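PDB 6CNZ: chorismate mutase, which probably catalyses the rearrangement of chorismate to prephenate, as an all-helical type II chorismate mutase that forms a dimer. Local coordinates for residues N19-A24 against A147-L152; L28-P33 against T109-Q114; T56-R61 against R117-L122; A72-D77 against L167-A172. All coordinates share one frame; numbering follows the deposited sequence.

In the fold
The four contacts fasten an all-helical subunit together. Helix 15-29 carries segment 19-24 of interaction 1 and the start of segment 28-33 of interaction 2; Leu-20, Val-21 and Ala-24 also touch interaction 4, Leu-20 CD2 lying 3.9 Å from Val-170 CG2. Interactions 3 and 4 also meet directly: Val-58 and Leu-122 pack on Phe-76, and Glu-59 forms a salt bridge with Arg-73. Leu-30 joins interaction 2 to Leu-118 of interaction 3. Interactions 2 and 4 lie on opposite sides of the chain's centre, about 21 Å apart between centres. Interactions 1, 2 and 3 adjoin the second subunit. Nitrate ions, probably from the crystallisation liquor, sit beside Trp-149 and Arg-112.

Interaction 1 of 4, residues N19-A24 against A147-L152; sequences NLVALA and ANWKTL. With NO3 (nitrate ion), chain G.
Ala-22 lies over one face of the Trp-149 indole, so close that its CA stands 4.0 Å from the centroid of the six-membered ring, 10° off the ring normal. This is a CH-pi contact made by the backbone carbon itself, and the small methyl extends it: Ala-22 CB is 3.7 Å from Trp-149 CZ3, on the outer rim of the benzo ring. The small size of Ala-22 lets its backbone carbon come down on the ring face, and the CA atoms of the pair come within 7.3 Å. Val-21 deals with the root of the same side chain. Its CG1 lies 3.7 Å from Trp-149 CB and continues obliquely along the pyrrole side as the two side chains slide past each other in opposite directions. Trp-149 reaches across because CG is anti to the backbone N (chi1 177°), which carries the indole away from helix 138-153.

At the edge of the five-membered ring, near its plane, the indole N-H meets a nitrate ion, probably from the crystallisation liquor: Trp-149 NE1 to O3 of the ion is 3.0 Å, but the N-H...O angle of 121° makes this bond weak. Ser-25 OG also accepts a weak bond from NE1, and together with Gln-159 NE2 it holds the nitrate as well. Further out, Val-21 touches Leu-142 and Leu-167, while Asn-19 of the second subunit packs on Trp-149, placing the contact near the dimer interface. A large amphipathic ring thus joins two helices through dispersion and CH-pi contact with Ala-22 and Val-21, while Ser-25 OG gives its N-H a weak polar partner within the protein.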
# COMPACT_ATOMS: atom_id res chain seq x y z
N ASN A 19 5.00 -8.52 -5.78
CA ASN A 19 5.11 -7.06 -5.72
C ASN A 19 4.04 -6.40 -6.57
O ASN A 19 3.46 -5.38 -6.17
CB ASN A 19 6.51 -6.64 -6.16
CG ASN A 19 7.49 -6.60 -5.00
OD1 ASN A 19 7.10 -6.49 -3.84
ND2 ASN A 19 8.78 -6.67 -5.31
N LEU A 20 3.75 -6.99 -7.73
CA LEU A 20 2.71 -6.46 -8.61
C LEU A 20 1.34 -6.47 -7.92
O LEU A 20 0.60 -5.47 -7.96
CB LEU A 20 2.65 -7.27 -9.91
CG LEU A 20 1.74 -6.72 -11.00
CD1 LEU A 20 2.23 -5.32 -11.42
CD2 LEU A 20 1.69 -7.64 -12.21
N VAL A 21 0.98 -7.59 -7.29
CA VAL A 21 -0.27 -7.69 -6.55
C VAL A 21 -0.34 -6.61 -5.46
O VAL A 21 -1.33 -5.89 -5.33
CB VAL A 21 -0.42 -9.10 -5.95
CG1 VAL A 21 -1.65 -9.21 -5.03
CG2 VAL A 21 -0.49 -10.13 -7.05
N ALA A 22 0.72 -6.49 -4.67
CA ALA A 22 0.71 -5.53 -3.56
C ALA A 22 0.50 -4.11 -4.06
O ALA A 22 -0.29 -3.35 -3.48
CB ALA A 22 2.02 -5.62 -2.78
N LEU A 23 1.16 -3.75 -5.16
CA LEU A 23 1.02 -2.38 -5.65
C LEU A 23 -0.35 -2.16 -6.28
O LEU A 23 -0.95 -1.08 -6.11
CB LEU A 23 2.15 -2.05 -6.63
CG LEU A 23 3.53 -1.90 -5.98
CD1 LEU A 23 4.64 -2.02 -7.03
CD2 LEU A 23 3.66 -0.58 -5.17
N ALA A 24 -0.87 -3.16 -7.00
CA ALA A 24 -2.20 -3.04 -7.58
C ALA A 24 -3.24 -2.86 -6.48
O ALA A 24 -4.18 -2.08 -6.62
CB ALA A 24 -2.55 -4.26 -8.44
N ALA A 147 -4.57 -14.80 -3.88
CA ALA A 147 -5.18 -15.41 -2.70
C ALA A 147 -4.32 -15.19 -1.46
O ALA A 147 -4.86 -14.93 -0.38
CB ALA A 147 -5.39 -16.90 -2.94
N ASN A 148 -3.00 -15.35 -1.57
CA ASN A 148 -2.14 -15.08 -0.43
C ASN A 148 -2.38 -13.67 0.09
O ASN A 148 -2.54 -13.45 1.29
CB ASN A 148 -0.67 -15.25 -0.82
CG ASN A 148 -0.23 -16.71 -0.85
OD1 ASN A 148 -0.88 -17.58 -0.27
ND2 ASN A 148 0.90 -16.98 -1.53
N TRP A 149 -2.41 -12.70 -0.83
CA TRP A 149 -2.56 -11.30 -0.42
C TRP A 149 -3.94 -11.06 0.17
O TRP A 149 -4.06 -10.35 1.18
CB TRP A 149 -2.33 -10.39 -1.63
CG TRP A 149 -2.53 -8.96 -1.34
CD1 TRP A 149 -3.65 -8.23 -1.58
CD2 TRP A 149 -1.58 -8.06 -0.76
NE1 TRP A 149 -3.47 -6.94 -1.19
CE2 TRP A 149 -2.20 -6.80 -0.69
CE3 TRP A 149 -0.27 -8.19 -0.29
CZ2 TRP A 149 -1.55 -5.67 -0.17
CZ3 TRP A 149 0.38 -7.07 0.22
CH2 TRP A 149 -0.26 -5.82 0.27
N LYS A 150 -4.99 -11.64 -0.42
CA LYS A 150 -6.32 -11.40 0.10
C LYS A 150 -6.44 -11.92 1.52
O LYS A 150 -7.14 -11.32 2.35
CB LYS A 150 -7.38 -12.05 -0.79
CG LYS A 150 -7.70 -11.27 -2.07
CD LYS A 150 -8.63 -12.13 -2.94
CE LYS A 150 -9.15 -11.40 -4.18
NZ LYS A 150 -9.86 -12.37 -5.08
N THR A 151 -5.76 -13.02 1.82
CA THR A 151 -5.87 -13.55 3.17
C THR A 151 -5.12 -12.70 4.18
O THR A 151 -5.44 -12.77 5.37
CB THR A 151 -5.38 -15.00 3.23
OG1 THR A 151 -3.99 -15.04 2.87
CG2 THR A 151 -6.17 -15.87 2.25
N LEU A 152 -4.14 -11.90 3.74
CA LEU A 152 -3.43 -10.98 4.62
C LEU A 152 -4.25 -9.73 4.91
O LEU A 152 -4.41 -9.34 6.07
CB LEU A 152 -2.10 -10.54 3.98
CG LEU A 152 -0.96 -11.52 3.92
CD1 LEU A 152 0.22 -10.87 3.24
CD2 LEU A 152 -0.60 -11.98 5.34
N NO3 G . -7.35 -5.95 -2.15
O1 NO3 G . -7.04 -4.87 -2.73
O2 NO3 G . -8.57 -6.29 -2.04
O3 NO3 G . -6.44 -6.69 -1.66

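Interaction 2 of 4, residues L28-P33 against T109-Q114; sequences LALAEP and TSTRPQ. With NO3 (nitrate ion), chain H.
Leu-30 and Gln-114 cross at about a right angle, and following the leucine outward explains most of the contact. Its CB stands 4.4 Å from Thr-111 CG2, while its backbone O lies near the same methyl. CG is anti to the carbonyl carbon (chi1 -66°), which sends the two terminal methyls over the glutamine. CD1 rests on the aliphatic start of that chain, 3.6 Å from Gln-114 CB. CD2 meets the amide end, 3.5 Å from Gln-114 OE1.

The amide keeps its position through its other atom: Gln-114 NE2 donates to Ser-110 O at 2.9 Å, nearly straight at 172°, although the donor sits well above the carbonyl plane. A glutamine suits this place, since its CB can bear a leucine methyl while its amide end bonds back to its own helix. That helix has a wider pi-type turn at 109-111, and Pro-113, lacking an N-H, leaves a kink.

Pro-33 and Thr-111 make the second touch, Pro-33 CB lying 3.7 Å from Thr-111 OG1. One water joins the pair, accepting from Thr-111 OG1 at 2.7 Å and donating to Pro-33 O. Arg-112 takes no part in the contact; its NE and NH2 bond a nitrate ion, probably from the crystallisation liquor, at the guanidinium edge. The threonine thus works with both ends, its methyl loosely against the Leu-30 backbone and its hydroxyl bonded to water, and the contact combines modest dispersion with a water bridge.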
# COMPACT_ATOMS: atom_id res chain seq x y z
N LEU A 28 -5.63 0.36 -5.78
CA LEU A 28 -7.08 0.17 -5.67
C LEU A 28 -7.62 0.72 -4.36
O LEU A 28 -8.77 1.18 -4.32
CB LEU A 28 -7.40 -1.32 -5.80
CG LEU A 28 -8.86 -1.73 -5.91
CD1 LEU A 28 -9.57 -0.93 -7.03
CD2 LEU A 28 -8.98 -3.26 -6.14
N ALA A 29 -6.84 0.68 -3.28
CA ALA A 29 -7.33 1.18 -2.02
C ALA A 29 -7.55 2.69 -2.03
O ALA A 29 -8.33 3.20 -1.22
CB ALA A 29 -6.37 0.81 -0.89
N LEU A 30 -6.87 3.41 -2.91
CA LEU A 30 -7.09 4.85 -3.04
C LEU A 30 -8.40 5.17 -3.76
O LEU A 30 -8.77 6.34 -3.86
CB LEU A 30 -5.90 5.49 -3.75
CG LEU A 30 -4.56 5.48 -3.01
CD1 LEU A 30 -3.40 5.74 -3.97
CD2 LEU A 30 -4.56 6.52 -1.90
N ALA A 31 -9.13 4.15 -4.24
CA ALA A 31 -10.43 4.41 -4.85
C ALA A 31 -11.47 4.83 -3.81
O ALA A 31 -12.40 5.57 -4.14
CB ALA A 31 -10.92 3.18 -5.64
N GLU A 32 -11.31 4.39 -2.56
CA GLU A 32 -12.23 4.84 -1.52
C GLU A 32 -12.15 6.35 -1.32
O GLU A 32 -13.19 7.02 -1.39
CB GLU A 32 -11.97 4.06 -0.21
CG GLU A 32 -13.06 4.22 0.88
CD GLU A 32 -13.07 5.57 1.60
OE1 GLU A 32 -12.02 6.26 1.65
OE2 GLU A 32 -14.13 5.96 2.14
N PRO A 33 -10.98 6.96 -1.09
CA PRO A 33 -10.96 8.43 -0.97
C PRO A 33 -11.31 9.16 -2.26
O PRO A 33 -11.85 10.27 -2.20
CB PRO A 33 -9.53 8.75 -0.49
CG PRO A 33 -8.71 7.55 -0.80
CD PRO A 33 -9.68 6.38 -0.66
N THR A 109 -4.49 17.42 -3.80
CA THR A 109 -3.24 17.52 -3.07
C THR A 109 -2.96 16.31 -2.20
O THR A 109 -1.81 16.12 -1.77
CB THR A 109 -3.21 18.79 -2.19
OG1 THR A 109 -4.21 18.71 -1.17
CG2 THR A 109 -3.45 20.05 -3.03
N SER A 110 -3.95 15.47 -1.93
CA SER A 110 -3.71 14.28 -1.13
C SER A 110 -3.83 13.00 -1.94
O SER A 110 -2.88 12.21 -2.01
CB SER A 110 -4.67 14.27 0.08
OG SER A 110 -4.47 13.12 0.90
N THR A 111 -4.98 12.75 -2.58
CA THR A 111 -5.17 11.43 -3.18
C THR A 111 -4.43 11.29 -4.52
O THR A 111 -3.70 10.32 -4.74
CB THR A 111 -6.66 11.15 -3.33
OG1 THR A 111 -7.31 11.26 -2.05
CG2 THR A 111 -6.87 9.75 -3.87
N ARG A 112 -4.60 12.25 -5.42
CA ARG A 112 -4.00 12.10 -6.75
C ARG A 112 -2.47 12.01 -6.76
O ARG A 112 -1.94 11.28 -7.61
CB ARG A 112 -4.47 13.23 -7.66
CG ARG A 112 -4.01 13.09 -9.09
CD ARG A 112 -4.80 14.00 -10.00
NE ARG A 112 -6.20 13.60 -10.11
CZ ARG A 112 -7.21 14.46 -10.17
NH1 ARG A 112 -6.99 15.78 -10.13
NH2 ARG A 112 -8.46 14.00 -10.28
N PRO A 113 -1.71 12.71 -5.90
CA PRO A 113 -0.26 12.46 -5.88
C PRO A 113 0.10 11.02 -5.54
O PRO A 113 1.08 10.49 -6.08
CB PRO A 113 0.25 13.44 -4.82
CG PRO A 113 -0.75 14.52 -4.80
CD PRO A 113 -2.07 13.84 -5.03
N GLN A 114 -0.67 10.37 -4.67
CA GLN A 114 -0.41 8.97 -4.36
C GLN A 114 -0.71 8.08 -5.57
O GLN A 114 0.03 7.14 -5.86
CB GLN A 114 -1.25 8.54 -3.15
CG GLN A 114 -0.94 9.26 -1.83
CD GLN A 114 -1.92 8.87 -0.72
OE1 GLN A 114 -1.79 7.81 -0.10
NE2 GLN A 114 -2.93 9.71 -0.48
N NO3 H . -8.95 10.48 -10.34
O1 NO3 H . -10.05 11.09 -10.52
O2 NO3 H . -8.96 9.21 -10.23
O3 NO3 H . -7.86 11.12 -10.30
O HOH W 1 -9.76 12.32 -2.38

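Interaction 3 of 4, residues T56-R61 against R117-L122; sequences TDVEKR and RLTQSL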
# COMPACT_ATOMS: atom_id res chain seq x y z
N THR A 56 -2.38 7.53 -22.22
CA THR A 56 -1.35 8.07 -23.10
C THR A 56 -0.01 8.12 -22.38
O THR A 56 1.01 7.65 -22.90
CB THR A 56 -1.76 9.46 -23.61
OG1 THR A 56 -2.83 9.32 -24.57
CG2 THR A 56 -0.59 10.18 -24.27
N ASP A 57 -0.01 8.66 -21.16
CA ASP A 57 1.21 8.69 -20.37
C ASP A 57 1.76 7.29 -20.11
O ASP A 57 2.97 7.06 -20.15
CB ASP A 57 0.96 9.43 -19.05
CG ASP A 57 2.24 9.74 -18.30
OD1 ASP A 57 3.14 10.36 -18.91
OD2 ASP A 57 2.35 9.39 -17.11
N VAL A 58 0.87 6.33 -19.83
CA VAL A 58 1.32 4.96 -19.57
C VAL A 58 2.04 4.40 -20.78
O VAL A 58 3.06 3.70 -20.65
CB VAL A 58 0.13 4.07 -19.16
CG1 VAL A 58 0.44 2.58 -19.43
CG2 VAL A 58 -0.22 4.33 -17.69
N GLU A 59 1.54 4.68 -21.98
CA GLU A 59 2.18 4.15 -23.18
C GLU A 59 3.58 4.74 -23.34
O GLU A 59 4.52 4.01 -23.67
CB GLU A 59 1.32 4.42 -24.41
CG GLU A 59 0.16 3.43 -24.57
CD GLU A 59 -0.40 3.42 -25.99
OE1 GLU A 59 -1.60 3.71 -26.16
OE2 GLU A 59 0.38 3.11 -26.92
N LYS A 60 3.74 6.03 -23.05
CA LYS A 60 5.05 6.67 -23.18
C LYS A 60 6.02 6.17 -22.10
O LYS A 60 7.20 5.93 -22.39
CB LYS A 60 4.91 8.19 -23.14
N ARG A 61 5.55 5.99 -20.87
CA ARG A 61 6.44 5.47 -19.82
C ARG A 61 6.82 4.02 -20.07
O ARG A 61 7.96 3.61 -19.78
CB ARG A 61 5.78 5.61 -18.45
CG ARG A 61 5.71 7.03 -17.94
CD ARG A 61 4.77 7.13 -16.76
NE ARG A 61 4.89 8.43 -16.11
CZ ARG A 61 5.30 8.63 -14.86
NH1 ARG A 61 5.60 7.59 -14.09
NH2 ARG A 61 5.38 9.86 -14.38
N ARG A 117 2.29 8.57 -8.16
CA ARG A 117 3.47 7.76 -7.83
C ARG A 117 3.27 6.30 -8.21
O ARG A 117 4.22 5.63 -8.64
CB ARG A 117 3.79 7.86 -6.34
CG ARG A 117 4.32 9.20 -5.87
CD ARG A 117 4.95 9.02 -4.50
NE ARG A 117 6.08 8.10 -4.58
CZ ARG A 117 7.35 8.46 -4.41
NH1 ARG A 117 7.66 9.72 -4.12
NH2 ARG A 117 8.31 7.55 -4.53
N LEU A 118 2.07 5.76 -8.01
CA LEU A 118 1.89 4.33 -8.26
C LEU A 118 1.98 4.00 -9.75
O LEU A 118 2.33 2.86 -10.11
CB LEU A 118 0.56 3.86 -7.67
CG LEU A 118 0.70 3.67 -6.15
CD1 LEU A 118 -0.66 3.61 -5.47
CD2 LEU A 118 1.50 2.44 -5.81
N THR A 119 1.69 4.96 -10.63
CA THR A 119 1.87 4.73 -12.06
C THR A 119 3.27 4.23 -12.35
O THR A 119 3.45 3.17 -12.96
CB THR A 119 1.57 6.01 -12.84
OG1 THR A 119 0.20 6.37 -12.66
CG2 THR A 119 1.84 5.78 -14.32
N GLN A 120 4.29 4.95 -11.89
CA GLN A 120 5.67 4.54 -12.16
C GLN A 120 6.02 3.22 -11.46
O GLN A 120 6.75 2.40 -12.03
CB GLN A 120 6.66 5.63 -11.75
CG GLN A 120 8.11 5.30 -12.14
CD GLN A 120 8.27 4.85 -13.61
OE1 GLN A 120 7.67 5.42 -14.53
NE2 GLN A 120 9.09 3.82 -13.83
N SER A 121 5.56 3.02 -10.22
CA SER A 121 5.86 1.77 -9.53
C SER A 121 5.20 0.58 -10.23
O SER A 121 5.82 -0.48 -10.38
CB SER A 121 5.40 1.83 -8.07
OG SER A 121 5.88 2.99 -7.43
N LEU A 122 3.96 0.76 -10.66
CA LEU A 122 3.26 -0.31 -11.37
C LEU A 122 3.92 -0.61 -12.70
O LEU A 122 4.04 -1.78 -13.09
CB LEU A 122 1.80 0.09 -11.58
CG LEU A 122 0.98 -0.10 -10.30
CD1 LEU A 122 -0.44 0.40 -10.51
CD2 LEU A 122 0.98 -1.58 -9.91
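Val-58 and Arg-61 both meet Thr-119 of helix 107-129, and Asp-57, which comes before them, holds the arginine. One helical turn before Arg-61, the CG of Asp-57 is anti to the backbone N (chi1 -169°), and Asp-57 OD2 forms a salt bridge 2.9 Å from Arg-61 NE. The carboxylate approaches the guanidinium at its edge, with OD1 close to that plane, which should limit how the arginine end can swing.

Val-58 supplies the apolar part. Its CG2 stands 4.2 Å from Thr-119 CG2, a methyl-to-methyl touch, while Val-58 also packs on Ala-72 and Phe-76 of helix 69-96. A branched residue fits such a junction, presenting methyls to two neighbouring helices.

Arg-61 covers the most ground. Its chain runs extended from CG to NE and crosses Thr-119 at about a right angle, with Arg-61 CD 4.0 Å from Thr-119 CG2. The threonine methyl therefore serves both Val-58 and the aliphatic shaft of the arginine. Beyond it, Arg-61 NH1 reaches Gln-120, lying 3.2 Å from CB and 3.0 Å from OE1; the guanidinium and amide planes are 37° apart. Gln-120 bends at chi2, which turns its amide back toward the arginine, and its NE2 has a weak hydrogen bond to Asn-65.

The axes of the two short segments come within 10.8 Å and cross at -39°, with their chains running broadly the same way. Such a pairing, apolar toward the interior and charged at the margin, is characteristic of amphipathic helices in an all-alpha bundle, here the helical fold of a type II chorismate mutase.

Interaction 4 of 4, residues A72-D77 against L167-A172; sequences ARTFFD and LSHVCA
Phe-75 lies side by side with both Leu-167 and Val-170, all three side chains pointing the same way. The leucine meets the aromatic ring at its edge, near the ring plane, with Leu-167 CD2 4.1 Å from Phe-75 CE1. Val-170 comes in obliquely on the same ring corner, its CG2 3.8 Å from Phe-75 CE1 and 3.9 Å from CD1. The ring is carried there because its CG is anti to the backbone N (chi1 178°), so that a CA-CB bond not aimed at the loop still delivers a ring that touches it. Around this trio Leu-20, Leu-126 and Leu-142 complete a buried apolar setting.

Thr-74 and His-169 meet nearer the surface and cross at about a right angle. The threonine uses its methyl, Thr-74 CG2 being 3.8 Å from His-169 CB and 3.9 Å from CG. Their polar atoms look elsewhere: Thr-74 OG1 bonds to Ala-70 O within helix 69-96, and His-169 ND1 bonds to Asp-78.

The loop follows helix 157-166 as a type I turn from Leu-167 to Val-170, which puts Leu-167 and Val-170 on the ring while Ser-168 and His-169 form the turn's middle. Val-170 O bonds to Tyr-71 OH, and next to it Cys-171 is joined to Cys-138 by a disulfide. Dispersion on one aromatic ring, hydrogen bonds from the loop to helix 69-96 and a covalent link thus all tie the last modelled residues to the helices.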
# COMPACT_ATOMS: atom_id res chain seq x y z
N ALA A 72 1.16 -2.66 -21.30
CA ALA A 72 0.99 -1.71 -20.20
C ALA A 72 -0.34 -0.98 -20.30
O ALA A 72 -1.02 -0.79 -19.29
CB ALA A 72 2.15 -0.72 -20.19
N ARG A 73 -0.75 -0.59 -21.52
CA ARG A 73 -2.01 0.12 -21.67
C ARG A 73 -3.18 -0.73 -21.21
O ARG A 73 -4.01 -0.30 -20.40
CB ARG A 73 -2.22 0.55 -23.13
CG ARG A 73 -3.51 1.34 -23.34
CD ARG A 73 -3.90 1.50 -24.81
NE ARG A 73 -5.03 2.42 -24.92
CZ ARG A 73 -4.92 3.74 -25.03
NH1 ARG A 73 -3.72 4.31 -25.08
NH2 ARG A 73 -6.00 4.50 -25.11
N THR A 74 -3.25 -1.97 -21.70
CA THR A 74 -4.30 -2.88 -21.27
C THR A 74 -4.30 -3.05 -19.75
O THR A 74 -5.36 -3.00 -19.12
CB THR A 74 -4.11 -4.24 -21.94
OG1 THR A 74 -4.32 -4.09 -23.34
CG2 THR A 74 -5.12 -5.25 -21.40
N PHE A 75 -3.12 -3.23 -19.15
CA PHE A 75 -3.04 -3.36 -17.70
C PHE A 75 -3.62 -2.13 -17.02
O PHE A 75 -4.30 -2.25 -15.99
CB PHE A 75 -1.59 -3.58 -17.27
CG PHE A 75 -1.40 -3.68 -15.77
CD1 PHE A 75 -1.73 -4.85 -15.09
CD2 PHE A 75 -0.88 -2.62 -15.05
CE1 PHE A 75 -1.54 -4.96 -13.72
CE2 PHE A 75 -0.69 -2.71 -13.67
CZ PHE A 75 -1.02 -3.89 -13.00
N PHE A 76 -3.41 -0.94 -17.59
CA PHE A 76 -3.96 0.24 -16.93
C PHE A 76 -5.42 0.46 -17.29
O PHE A 76 -6.17 0.98 -16.46
CB PHE A 76 -3.10 1.48 -17.21
CG PHE A 76 -1.97 1.65 -16.22
CD1 PHE A 76 -0.78 0.94 -16.36
CD2 PHE A 76 -2.12 2.48 -15.11
CE1 PHE A 76 0.26 1.08 -15.43
CE2 PHE A 76 -1.08 2.62 -14.18
CZ PHE A 76 0.11 1.92 -14.35
N ASP A 77 -5.87 0.01 -18.47
CA ASP A 77 -7.31 -0.14 -18.69
C ASP A 77 -7.97 -0.89 -17.54
O ASP A 77 -9.01 -0.47 -17.03
CB ASP A 77 -7.59 -0.88 -20.00
CG ASP A 77 -7.51 0.02 -21.22
OD1 ASP A 77 -7.61 1.26 -21.08
OD2 ASP A 77 -7.34 -0.53 -22.34
N LEU A 167 -6.16 -7.37 -12.15
CA LEU A 167 -5.07 -8.27 -12.51
C LEU A 167 -5.50 -9.27 -13.59
O LEU A 167 -4.89 -10.33 -13.73
CB LEU A 167 -4.57 -8.99 -11.26
CG LEU A 167 -4.08 -7.99 -10.20
CD1 LEU A 167 -3.89 -8.63 -8.82
CD2 LEU A 167 -2.78 -7.33 -10.67
N SER A 168 -6.53 -8.94 -14.37
CA SER A 168 -7.15 -9.92 -15.24
C SER A 168 -6.47 -10.05 -16.61
O SER A 168 -6.83 -10.96 -17.37
CB SER A 168 -8.65 -9.62 -15.40
OG SER A 168 -8.89 -8.44 -16.17
N HIS A 169 -5.49 -9.20 -16.94
CA HIS A 169 -4.72 -9.38 -18.17
C HIS A 169 -3.22 -9.36 -17.90
O HIS A 169 -2.43 -8.99 -18.79
CB HIS A 169 -5.08 -8.34 -19.22
CG HIS A 169 -6.52 -8.37 -19.60
ND1 HIS A 169 -7.49 -7.67 -18.91
CD2 HIS A 169 -7.18 -9.04 -20.59
CE1 HIS A 169 -8.67 -7.89 -19.46
NE2 HIS A 169 -8.51 -8.72 -20.48
N VAL A 170 -2.80 -9.78 -16.71
CA VAL A 170 -1.38 -9.92 -16.43
C VAL A 170 -0.80 -11.11 -17.19
O VAL A 170 0.30 -11.03 -17.76
CB VAL A 170 -1.14 -10.02 -14.91
CG1 VAL A 170 0.28 -10.46 -14.61
CG2 VAL A 170 -1.43 -8.68 -14.25
N CYS A 171 -1.52 -12.22 -17.21
CA CYS A 171 -1.09 -13.41 -17.93
C CYS A 171 -1.86 -13.52 -19.23
O CYS A 171 -3.05 -13.18 -19.29
CB CYS A 171 -1.30 -14.69 -17.12
SG CYS A 171 -0.55 -14.76 -15.49
N ALA A 172 -1.17 -13.98 -20.27
CA ALA A 172 -1.80 -14.13 -21.58
C ALA A 172 -3.07 -14.96 -21.49
O ALA A 172 -4.12 -14.56 -21.99
CB ALA A 172 -0.80 -14.74 -22.56